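Side-chain contacts in lysozyme inhibitor LprI-like N-terminal domain-containing protein (Pseudomonas putida, PDB 3GI7), which is of unknown function but, as a secreted helical protein of the LprI-like family, may inhibit lysozyme: residues A21-N26 and Y88-N93; A72-E77 and N93-Q98; D39-R44 and E105-L110; A61-W66 and D101-Y106. All coordinates share one frame; numbering follows the deposited sequence.

Contact 1: A21-N26 and Y88-N93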
# COMPACT_ATOMS: atom_id res chain seq x y z
N ALA A 21 -7.97 -20.60 -13.46
CA ALA A 21 -9.38 -20.38 -13.11
C ALA A 21 -9.49 -19.44 -11.88
O ALA A 21 -10.33 -18.55 -11.86
CB ALA A 21 -10.10 -21.70 -12.83
N CYS A 22 -8.65 -19.68 -10.87
CA CYS A 22 -8.70 -18.91 -9.64
C CYS A 22 -8.19 -17.49 -9.81
O CYS A 22 -8.67 -16.60 -9.14
CB CYS A 22 -7.95 -19.60 -8.51
SG CYS A 22 -8.86 -21.04 -7.83
N ALA A 23 -7.22 -17.27 -10.68
CA ALA A 23 -6.78 -15.91 -11.02
C ALA A 23 -7.95 -15.12 -11.63
O ALA A 23 -8.18 -13.98 -11.23
CB ALA A 23 -5.54 -15.92 -11.98
N ALA A 24 -8.70 -15.72 -12.55
CA ALA A 24 -9.86 -15.04 -13.15
C ALA A 24 -10.95 -14.82 -12.13
O ALA A 24 -11.54 -13.74 -12.01
CB ALA A 24 -10.42 -15.84 -14.37
N PHE A 25 -11.20 -15.85 -11.34
CA PHE A 25 -12.25 -15.76 -10.33
C PHE A 25 -11.93 -14.68 -9.27
O PHE A 25 -12.80 -13.89 -8.89
CB PHE A 25 -12.45 -17.12 -9.66
CG PHE A 25 -13.61 -17.15 -8.73
CD1 PHE A 25 -13.44 -16.84 -7.40
CD2 PHE A 25 -14.87 -17.51 -9.18
CE1 PHE A 25 -14.52 -16.84 -6.54
CE2 PHE A 25 -15.96 -17.55 -8.30
CZ PHE A 25 -15.77 -17.20 -6.99
N ASN A 26 -10.70 -14.65 -8.79
CA ASN A 26 -10.35 -13.70 -7.77
C ASN A 26 -10.29 -12.24 -8.28
O ASN A 26 -10.52 -11.30 -7.51
CB ASN A 26 -9.06 -14.14 -7.08
CG ASN A 26 -9.24 -15.45 -6.29
OD1 ASN A 26 -10.27 -15.69 -5.62
ND2 ASN A 26 -8.20 -16.27 -6.32
N TYR A 88 0.10 -14.78 -19.25
CA TYR A 88 -0.32 -13.41 -19.38
C TYR A 88 -1.66 -13.18 -18.70
O TYR A 88 -1.83 -12.19 -17.95
CB TYR A 88 -0.44 -13.02 -20.82
CG TYR A 88 -0.95 -11.62 -21.06
CD1 TYR A 88 -2.32 -11.35 -21.09
CD2 TYR A 88 -0.07 -10.57 -21.31
CE1 TYR A 88 -2.80 -10.08 -21.36
CE2 TYR A 88 -0.53 -9.27 -21.57
CZ TYR A 88 -1.90 -9.05 -21.58
OH TYR A 88 -2.38 -7.84 -21.89
N GLN A 89 -2.61 -14.06 -18.94
CA GLN A 89 -3.92 -13.90 -18.30
C GLN A 89 -3.84 -13.98 -16.76
O GLN A 89 -4.49 -13.18 -16.06
CB GLN A 89 -4.89 -14.95 -18.78
CG GLN A 89 -5.26 -14.89 -20.21
CD GLN A 89 -5.72 -13.56 -20.60
OE1 GLN A 89 -5.12 -12.90 -21.48
NE2 GLN A 89 -6.81 -13.14 -20.02
N ILE A 90 -3.08 -14.93 -16.24
CA ILE A 90 -2.88 -15.07 -14.80
C ILE A 90 -2.21 -13.79 -14.24
O ILE A 90 -2.62 -13.27 -13.19
CB ILE A 90 -2.06 -16.33 -14.47
CG1 ILE A 90 -2.87 -17.61 -14.79
CG2 ILE A 90 -1.52 -16.27 -13.03
CD1 ILE A 90 -2.04 -18.86 -14.91
N ALA A 91 -1.16 -13.31 -14.91
CA ALA A 91 -0.45 -12.11 -14.47
C ALA A 91 -1.35 -10.86 -14.50
O ALA A 91 -1.35 -10.04 -13.53
CB ALA A 91 0.81 -11.88 -15.30
N TRP A 92 -2.10 -10.73 -15.59
CA TRP A 92 -3.01 -9.63 -15.80
C TRP A 92 -4.07 -9.63 -14.73
O TRP A 92 -4.26 -8.63 -14.02
CB TRP A 92 -3.66 -9.67 -17.19
CG TRP A 92 -4.55 -8.53 -17.40
CD1 TRP A 92 -5.88 -8.47 -17.09
CD2 TRP A 92 -4.22 -7.27 -18.00
NE1 TRP A 92 -6.38 -7.22 -17.42
CE2 TRP A 92 -5.38 -6.47 -17.97
CE3 TRP A 92 -3.04 -6.72 -18.51
CZ2 TRP A 92 -5.41 -5.17 -18.45
CZ3 TRP A 92 -3.06 -5.43 -19.00
CH2 TRP A 92 -4.24 -4.67 -18.97
N ASN A 93 -4.72 -10.77 -14.57
CA ASN A 93 -5.77 -10.93 -13.58
C ASN A 93 -5.30 -10.72 -12.13
O ASN A 93 -6.02 -10.09 -11.34
CB ASN A 93 -6.50 -12.27 -13.76
CG ASN A 93 -7.37 -12.29 -14.96
OD1 ASN A 93 -7.79 -11.24 -15.43
ND2 ASN A 93 -7.70 -13.49 -15.46
O HOH W 1 -6.63 -12.60 -9.59
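Asn93 turns its CG anti to its own carbonyl carbon (chi1 -73°), which lays the amide along the near side of Ala24, while Ile90 places CG2 anti to the backbone N, where the methyl borders Ala23. The amide nitrogen does the touching: Asn93 ND2 lies 3.5 Å from Ala24 CA and 3.8 Å from Ala24 CB, a packing contact without a hydrogen bond. The other end of the amide, OD1, accepts a bond from Lys27, so a polar side chain suits this buried place. Ala23 points at the opposite helix, and its CB comes within 4.0 Å of Ile90 CA and 4.2 Å of Ile90 CG2. Methyl side chains at Ala23 and Ala24 are small enough to let the axes close to 8.6 Å. A water donates to Ala23 O at 2.6 Å and, weakly, to Asn93 O, giving two helical carbonyls a common partner. The segments run in the same general direction, their axes inclined at 29°, on the first and third members of a three-helix bundle. Farther round helix 17-49, Cys22 is disulfide-bonded to Cys22 of the second subunit, whereas Trp92 on helix 86-111 packs against helix 55-77.

Contact 2: A72-E77 and N93-Q98; sequences ADCKVE and NSCIAQ. With SO4 (sulfate ion), chain H.
A disulfide clamps two antiparallel helices of the three-helix bundle in this buried contact: Cys74, near the C-terminal end of helix 55-77, is joined to Cys95 on helix 86-111. The short axes are inclined at 140° and pass 9.7 Å apart, yet both cysteines aim at the opposite helix, and their CA atoms are the nearest pair across it. The two sulfurs take different routes to one another. Cys74 holds SG beside its backbone N, anti to the carbonyl carbon, whereas Cys95 extends SG anti to its N (chi1 -180°). The SG atoms of Cys74 and Cys95 are 2.1 Å apart, and the C-S-S-C torsion of -86° lies near the right angle preferred by a disulfide, so this torsion is close to relaxed. Because a loop joins helix 55-77 to helix 86-111, the bond closes the hairpin between them, from the end of the first to the interior of the second, in a secreted protein, where disulfides are common.

Apolar cover comes from Ile96, whose CD1 reaches within 3.8 Å of Cys74 SG although its CB points elsewhere. On the solvent side Lys75 stretches away, and its NZ donates to sulfate O3 at 3.2 Å; Arg58 of the third subunit also binds this ion, which was probably acquired from the crystallisation liquor. Glu77 extends its carboxylate beside the bridge. Its OE2 accepts from Tyr106 of the third subunit, a water donates to Glu77 OE1 and to Gln98 OE1, bridging the two helices, and Glu77 CD rests 3.7 Å from Cys95 SG.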
# COMPACT_ATOMS: atom_id res chain seq x y z
N ALA A 72 -3.06 0.91 -17.48
CA ALA A 72 -1.73 1.33 -17.90
C ALA A 72 -0.65 0.59 -17.11
O ALA A 72 0.33 0.08 -17.72
CB ALA A 72 -1.56 2.88 -17.83
N ASP A 73 -0.78 0.52 -15.77
CA ASP A 73 0.18 -0.19 -14.96
C ASP A 73 0.20 -1.68 -15.25
O ASP A 73 1.30 -2.29 -15.24
CB ASP A 73 -0.03 0.05 -13.45
CG ASP A 73 0.46 1.41 -12.99
OD1 ASP A 73 1.38 2.03 -13.63
OD2 ASP A 73 0.02 1.86 -11.90
N CYS A 74 -0.97 -2.29 -15.48
CA CYS A 74 -1.00 -3.74 -15.72
C CYS A 74 -0.33 -4.04 -17.08
O CYS A 74 0.32 -5.08 -17.23
CB CYS A 74 -2.40 -4.38 -15.50
SG CYS A 74 -2.78 -4.31 -13.66
N LYS A 75 -0.40 -3.11 -18.04
CA LYS A 75 0.33 -3.28 -19.31
C LYS A 75 1.84 -3.28 -19.10
O LYS A 75 2.56 -4.02 -19.76
CB LYS A 75 -0.09 -2.21 -20.31
CG LYS A 75 -1.49 -2.42 -20.85
CD LYS A 75 -1.89 -1.26 -21.77
CE LYS A 75 -3.29 -1.40 -22.36
NZ LYS A 75 -3.76 -0.13 -22.97
N VAL A 76 2.35 -2.46 -18.16
CA VAL A 76 3.78 -2.54 -17.79
C VAL A 76 4.09 -3.84 -17.08
O VAL A 76 5.07 -4.56 -17.42
CB VAL A 76 4.18 -1.37 -16.90
CG1 VAL A 76 5.60 -1.48 -16.40
CG2 VAL A 76 3.93 -0.03 -17.62
N GLU A 77 3.30 -4.17 -16.04
CA GLU A 77 3.64 -5.35 -15.25
C GLU A 77 3.68 -6.62 -16.09
O GLU A 77 4.50 -7.49 -15.81
CB GLU A 77 2.68 -5.51 -14.08
CG GLU A 77 2.82 -4.41 -13.08
CD GLU A 77 2.26 -4.75 -11.72
OE1 GLU A 77 2.20 -5.93 -11.37
OE2 GLU A 77 1.86 -3.82 -11.05
N ASN A 93 -4.72 -10.77 -14.57
CA ASN A 93 -5.77 -10.93 -13.58
C ASN A 93 -5.30 -10.72 -12.13
O ASN A 93 -6.02 -10.09 -11.34
CB ASN A 93 -6.50 -12.27 -13.76
CG ASN A 93 -7.37 -12.29 -14.96
OD1 ASN A 93 -7.79 -11.24 -15.43
ND2 ASN A 93 -7.70 -13.49 -15.46
N SER A 94 -4.10 -11.19 -11.80
CA SER A 94 -3.50 -10.96 -10.46
C SER A 94 -3.20 -9.48 -10.23
O SER A 94 -3.42 -8.97 -9.14
CB SER A 94 -2.21 -11.77 -10.26
OG SER A 94 -2.50 -13.14 -10.50
N CYS A 95 -2.72 -8.82 -11.26
CA CYS A 95 -2.42 -7.39 -11.19
C CYS A 95 -3.74 -6.60 -10.94
O CYS A 95 -3.81 -5.73 -10.05
CB CYS A 95 -1.72 -6.96 -12.47
SG CYS A 95 -1.29 -5.19 -12.50
N ILE A 96 -4.77 -6.93 -11.70
CA ILE A 96 -6.07 -6.25 -11.58
C ILE A 96 -6.58 -6.47 -10.17
O ILE A 96 -7.04 -5.52 -9.51
CB ILE A 96 -7.11 -6.70 -12.61
CG1 ILE A 96 -6.74 -6.34 -14.07
CG2 ILE A 96 -8.50 -6.08 -12.31
CD1 ILE A 96 -6.52 -4.84 -14.36
N ALA A 97 -6.49 -7.72 -9.68
CA ALA A 97 -7.01 -8.03 -8.35
C ALA A 97 -6.25 -7.25 -7.28
O ALA A 97 -6.89 -6.60 -6.42
CB ALA A 97 -6.99 -9.56 -8.04
N GLN A 98 -4.92 -7.27 -7.32
CA GLN A 98 -4.10 -6.59 -6.33
C GLN A 98 -4.33 -5.07 -6.36
O GLN A 98 -4.44 -4.42 -5.31
CB GLN A 98 -2.62 -6.92 -6.56
CG GLN A 98 -2.26 -8.34 -6.12
CD GLN A 98 -0.95 -8.84 -6.70
OE1 GLN A 98 -0.12 -8.05 -7.13
NE2 GLN A 98 -0.80 -10.16 -6.78
S SO4 H . -0.49 -0.67 -25.33
O1 SO4 H . 0.14 -0.48 -26.64
O2 SO4 H . 0.56 -0.68 -24.31
O3 SO4 H . -1.44 0.41 -25.04
O4 SO4 H . -1.22 -1.94 -25.31
O HOH W 2 0.61 -7.73 -9.80

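Contact 3: D39-R44 and E105-L110; sequences DELIER and EYLRSL
Leu41 carries this contact with both methyls. Its CG stands anti to the backbone N (chi1 167°), which sends the fork straight across to the other helix. CD1 settles 3.6 Å from Leu107 O and 3.9 Å from Leu110 CB, while Leu41 CD2 meets Leu107 CD2 at 3.7 Å. The Leu41 and Leu107 side chains cross at about a right angle, and the forked tip of leucine lets one methyl meet Leu107 CD2 and the other Leu110 CB. Trimming Leu41 to an alanine would probably open a gap between the helices, leaving Leu107 and Leu110 without the methyls that meet them from helix 17-49. Segments 39-44 and 105-110 run almost parallel (11°), their axes 8.9 Å apart, on the outer two helices in chain order of the bundle; Ile59 of helix 55-77 also packs on Leu41. One turn on, Arg44 bends at chi3 (82°), which brings the edge of its guanidinium to the backbone of the partner. Arg44 NH1 gives a weak hydrogen bond to Arg108 O at 2.9 Å, and NH2 bonds Ser112. A water accepts from Arg44 NH1 at 2.9 Å and donates to Leu107 O, also at 2.9 Å. Within the partner helix, Ser109 OG donates to Tyr106 O at 2.7 Å.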
# COMPACT_ATOMS: atom_id res chain seq x y z
N ASP A 39 -19.16 2.30 -3.28
CA ASP A 39 -20.56 2.62 -3.01
C ASP A 39 -20.69 3.07 -1.55
O ASP A 39 -21.42 4.01 -1.24
CB ASP A 39 -21.45 1.38 -3.26
CG ASP A 39 -21.64 1.03 -4.74
OD1 ASP A 39 -21.30 1.80 -5.64
OD2 ASP A 39 -22.20 -0.04 -5.00
N GLU A 40 -19.99 2.37 -0.67
CA GLU A 40 -20.01 2.69 0.75
C GLU A 40 -19.28 4.02 1.04
O GLU A 40 -19.70 4.76 1.94
CB GLU A 40 -19.48 1.54 1.59
CG GLU A 40 -20.40 0.31 1.57
CD GLU A 40 -19.86 -0.86 2.39
OE1 GLU A 40 -20.60 -1.35 3.28
OE2 GLU A 40 -18.72 -1.30 2.14
N LEU A 41 -18.23 4.34 0.30
CA LEU A 41 -17.55 5.63 0.49
C LEU A 41 -18.51 6.79 0.17
O LEU A 41 -18.55 7.78 0.90
CB LEU A 41 -16.32 5.77 -0.41
CG LEU A 41 -15.72 7.16 -0.53
CD1 LEU A 41 -15.12 7.67 0.77
CD2 LEU A 41 -14.66 7.19 -1.69
N ILE A 42 -19.23 6.65 -0.93
CA ILE A 42 -20.24 7.65 -1.34
C ILE A 42 -21.23 7.90 -0.20
O ILE A 42 -21.49 9.06 0.16
CB ILE A 42 -20.95 7.22 -2.60
CG1 ILE A 42 -19.98 7.13 -3.80
CG2 ILE A 42 -22.17 8.20 -2.94
CD1 ILE A 42 -19.42 8.44 -4.26
N GLU A 43 -21.75 6.84 0.39
CA GLU A 43 -22.69 6.94 1.51
C GLU A 43 -22.03 7.55 2.73
O GLU A 43 -22.64 8.37 3.39
CB GLU A 43 -23.29 5.58 1.88
CG GLU A 43 -24.24 5.01 0.87
N ARG A 44 -20.79 7.17 3.06
CA ARG A 44 -20.08 7.75 4.20
C ARG A 44 -19.80 9.23 4.00
O ARG A 44 -19.94 10.00 4.94
CB ARG A 44 -18.76 6.99 4.52
CG ARG A 44 -19.06 5.57 4.99
CD ARG A 44 -17.80 4.75 5.18
NE ARG A 44 -17.17 5.02 6.47
CZ ARG A 44 -15.89 4.72 6.77
NH1 ARG A 44 -15.07 4.21 5.85
NH2 ARG A 44 -15.43 4.98 8.00
N GLU A 105 -8.97 -0.54 -0.24
CA GLU A 105 -8.46 -0.11 1.05
C GLU A 105 -8.37 1.43 1.13
O GLU A 105 -8.76 2.02 2.12
CB GLU A 105 -7.10 -0.70 1.34
CG GLU A 105 -6.59 -0.29 2.67
CD GLU A 105 -5.20 -0.79 3.00
OE1 GLU A 105 -4.98 -1.99 2.78
OE2 GLU A 105 -4.41 0.00 3.57
N TYR A 106 -7.86 2.05 0.10
CA TYR A 106 -7.78 3.49 0.07
C TYR A 106 -9.17 4.16 0.20
O TYR A 106 -9.34 5.10 0.93
CB TYR A 106 -7.11 3.92 -1.23
CG TYR A 106 -7.06 5.41 -1.43
CD1 TYR A 106 -6.33 6.21 -0.57
CD2 TYR A 106 -7.83 6.02 -2.42
CE1 TYR A 106 -6.30 7.59 -0.73
CE2 TYR A 106 -7.80 7.39 -2.61
CZ TYR A 106 -7.05 8.18 -1.75
OH TYR A 106 -6.99 9.55 -1.90
N LEU A 107 -10.16 3.66 -0.53
CA LEU A 107 -11.52 4.25 -0.48
C LEU A 107 -12.16 4.07 0.90
O LEU A 107 -12.81 4.97 1.43
CB LEU A 107 -12.39 3.61 -1.57
CG LEU A 107 -11.97 3.92 -3.02
CD1 LEU A 107 -13.01 3.27 -3.96
CD2 LEU A 107 -11.78 5.42 -3.29
N ARG A 108 -11.96 2.91 1.51
CA ARG A 108 -12.38 2.71 2.89
C ARG A 108 -11.73 3.72 3.82
O ARG A 108 -12.38 4.25 4.71
CB ARG A 108 -12.06 1.30 3.37
CG ARG A 108 -12.79 0.19 2.58
CD ARG A 108 -12.64 -1.18 3.21
NE ARG A 108 -13.15 -2.21 2.32
CZ ARG A 108 -12.37 -2.97 1.55
NH1 ARG A 108 -11.03 -2.85 1.61
NH2 ARG A 108 -12.90 -3.87 0.72
N SER A 109 -10.43 3.97 3.62
CA SER A 109 -9.69 4.89 4.49
C SER A 109 -10.18 6.35 4.35
O SER A 109 -10.15 7.08 5.31
CB SER A 109 -8.17 4.87 4.21
OG SER A 109 -7.89 5.71 3.09
N LEU A 110 -10.63 6.72 3.17
CA LEU A 110 -11.11 8.08 2.91
C LEU A 110 -12.39 8.38 3.63
O LEU A 110 -12.60 9.51 4.06
CB LEU A 110 -11.33 8.32 1.41
CG LEU A 110 -10.09 8.49 0.57
CD1 LEU A 110 -10.55 8.83 -0.86
CD2 LEU A 110 -9.13 9.57 1.09
O HOH W 3 -15.86 -2.04 2.01
O HOH W 4 -15.27 4.72 2.98

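Contact 4: A61-W66 and D101-Y106; sequences AAEKVW and DERAEY
Arg103 lies flat along Trp66 and ends at Glu63, and nearly every atom of its side chain has a partner. CB starts over the six-membered ring of the indole, 3.6 Å from Trp66 CZ2. With CG anti to the backbone N and the chain then bent at chi2 (66°), the rest runs across the ring: CG sits 3.6 Å above the plane of the Trp66 ring, over its centre, and CD makes a CH-pi contact, 3.6 Å from the centroid of the Trp66 five-membered ring. From there the guanidinium continues nearly parallel to the indole, their planes 13° apart, with Trp66 CB beneath its centre. NE donates to Glu63 OE1 at 2.9 Å, nearly straight at 162°. NH2 makes a longer, more bent bond to the same Glu63 OE1, 3.3 Å. Both nitrogens of the salt bridge grip this one oxygen side-on, and it lies close to the guanidinium plane. Ala62 CB lies 4.0 Å from Arg103 NH2. NH1, turned outward, pairs with Asp73 of the third subunit and also bonds an unidentified ligand. Glu63 bends at its own chi2 to bring OE1 to the charge. The long arginine spans the antiparallel segments 61-66 and 101-106, whose axes stand 12.6 Å apart in the bundle. A leucine in its place would probably take from Glu63 and from Asp73 of the third subunit the charge they share here. Arginine suits this buried site because methylenes cover the indole while the flat cation holds two acids at once, coupling packing within one subunit to the interface with another.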
# COMPACT_ATOMS: atom_id res chain seq x y z
N ALA A 61 -14.79 11.21 -10.73
CA ALA A 61 -13.72 11.54 -11.68
C ALA A 61 -12.41 10.84 -11.31
O ALA A 61 -11.74 10.30 -12.18
CB ALA A 61 -13.50 13.06 -11.77
N ALA A 62 -12.06 10.87 -10.03
CA ALA A 62 -10.84 10.20 -9.53
C ALA A 62 -10.89 8.71 -9.82
O ALA A 62 -9.91 8.13 -10.30
CB ALA A 62 -10.67 10.45 -8.02
N GLU A 63 -12.03 8.08 -9.56
CA GLU A 63 -12.14 6.65 -9.75
C GLU A 63 -12.01 6.28 -11.24
O GLU A 63 -11.39 5.26 -11.59
CB GLU A 63 -13.44 6.10 -9.18
CG GLU A 63 -13.48 4.60 -9.09
CD GLU A 63 -12.55 3.99 -8.01
OE1 GLU A 63 -11.87 4.75 -7.28
OE2 GLU A 63 -12.53 2.73 -7.92
N LYS A 64 -12.53 7.13 -12.11
CA LYS A 64 -12.35 6.96 -13.54
C LYS A 64 -10.89 7.00 -13.98
O LYS A 64 -10.44 6.17 -14.76
CB LYS A 64 -13.22 7.95 -14.32
CG LYS A 64 -13.15 7.78 -15.81
CD LYS A 64 -14.02 8.80 -16.56
CE LYS A 64 -13.94 8.60 -18.08
NZ LYS A 64 -14.93 9.45 -18.81
N VAL A 65 -10.16 8.00 -13.52
CA VAL A 65 -8.75 8.09 -13.83
C VAL A 65 -8.02 6.85 -13.23
O VAL A 65 -7.13 6.29 -13.86
CB VAL A 65 -8.11 9.38 -13.31
CG1 VAL A 65 -6.59 9.44 -13.76
CG2 VAL A 65 -8.87 10.59 -13.79
N TRP A 66 -8.40 6.44 -12.03
CA TRP A 66 -7.78 5.28 -11.38
C TRP A 66 -7.89 4.03 -12.28
O TRP A 66 -6.95 3.21 -12.42
CB TRP A 66 -8.38 5.00 -9.98
CG TRP A 66 -7.87 3.67 -9.47
CD1 TRP A 66 -6.66 3.46 -8.84
CD2 TRP A 66 -8.45 2.39 -9.65
NE1 TRP A 66 -6.49 2.13 -8.58
CE2 TRP A 66 -7.56 1.44 -9.08
CE3 TRP A 66 -9.64 1.93 -10.22
CZ2 TRP A 66 -7.84 0.07 -9.05
CZ3 TRP A 66 -9.90 0.57 -10.18
CH2 TRP A 66 -9.01 -0.34 -9.62
N ASP A 101 -7.70 -4.35 -4.86
CA ASP A 101 -7.67 -4.50 -3.39
C ASP A 101 -7.08 -3.27 -2.75
O ASP A 101 -7.61 -2.80 -1.73
CB ASP A 101 -6.83 -5.71 -2.94
CG ASP A 101 -7.47 -7.04 -3.27
OD1 ASP A 101 -8.70 -7.09 -3.54
OD2 ASP A 101 -6.69 -8.05 -3.21
N GLU A 102 -5.97 -2.78 -3.31
CA GLU A 102 -5.33 -1.59 -2.77
C GLU A 102 -6.24 -0.35 -2.90
O GLU A 102 -6.29 0.47 -1.99
CB GLU A 102 -3.95 -1.35 -3.41
CG GLU A 102 -2.96 -2.47 -3.11
CD GLU A 102 -1.77 -2.45 -4.05
OE1 GLU A 102 -1.79 -1.65 -5.00
OE2 GLU A 102 -0.79 -3.18 -3.80
N ARG A 103 -6.96 -0.23 -4.01
CA ARG A 103 -7.89 0.89 -4.22
C ARG A 103 -9.04 0.80 -3.23
O ARG A 103 -9.48 1.82 -2.67
CB ARG A 103 -8.42 0.97 -5.65
CG ARG A 103 -9.25 2.24 -5.91
CD ARG A 103 -8.41 3.48 -5.82
NE ARG A 103 -9.19 4.64 -6.20
CZ ARG A 103 -8.69 5.87 -6.21
NH1 ARG A 103 -7.42 6.09 -5.90
NH2 ARG A 103 -9.48 6.88 -6.53
N ALA A 104 -9.52 -0.41 -2.97
CA ALA A 104 -10.61 -0.61 -2.06
C ALA A 104 -10.19 -0.16 -0.66
O ALA A 104 -10.97 0.50 0.05
CB ALA A 104 -11.10 -2.07 -2.05
N GLU A 105 -8.97 -0.54 -0.24
CA GLU A 105 -8.46 -0.11 1.05
C GLU A 105 -8.37 1.43 1.13
O GLU A 105 -8.76 2.02 2.12
CB GLU A 105 -7.10 -0.70 1.34
CG GLU A 105 -6.59 -0.29 2.67
CD GLU A 105 -5.20 -0.79 3.00
OE1 GLU A 105 -4.98 -1.99 2.78
OE2 GLU A 105 -4.41 0.00 3.57
N TYR A 106 -7.86 2.05 0.10
CA TYR A 106 -7.78 3.49 0.07
C TYR A 106 -9.17 4.16 0.20
O TYR A 106 -9.34 5.10 0.93
CB TYR A 106 -7.11 3.92 -1.23
CG TYR A 106 -7.06 5.41 -1.43
CD1 TYR A 106 -6.33 6.21 -0.57
CD2 TYR A 106 -7.83 6.02 -2.42
CE1 TYR A 106 -6.30 7.59 -0.73
CE2 TYR A 106 -7.80 7.39 -2.61
CZ TYR A 106 -7.05 8.18 -1.75
OH TYR A 106 -6.99 9.55 -1.90

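Helix 86-111 takes part in all four contacts. Contacts 1 and 3 join it to helix 17-49, with centres 26 Å apart, on opposite sides of the chain's centre; contacts 2 and 4 join it to helix 55-77, with centres 14 Å apart. Contacts 1 and 2 touch where Trp92 CZ3 packs 3.6 Å from Cys74 C, and they share Asn93. Contacts 3 and 4 meet where Leu107 CD1 lies 3.8 Å from Glu63 OE1. Asp73 of contact 2 forms a salt bridge with Arg103, and Glu77 a hydrogen bond with Tyr106, both of the third subunit. No active site is known; the unidentified ligand at contact 4, probably from the crystallisation liquor, may mark a pocket.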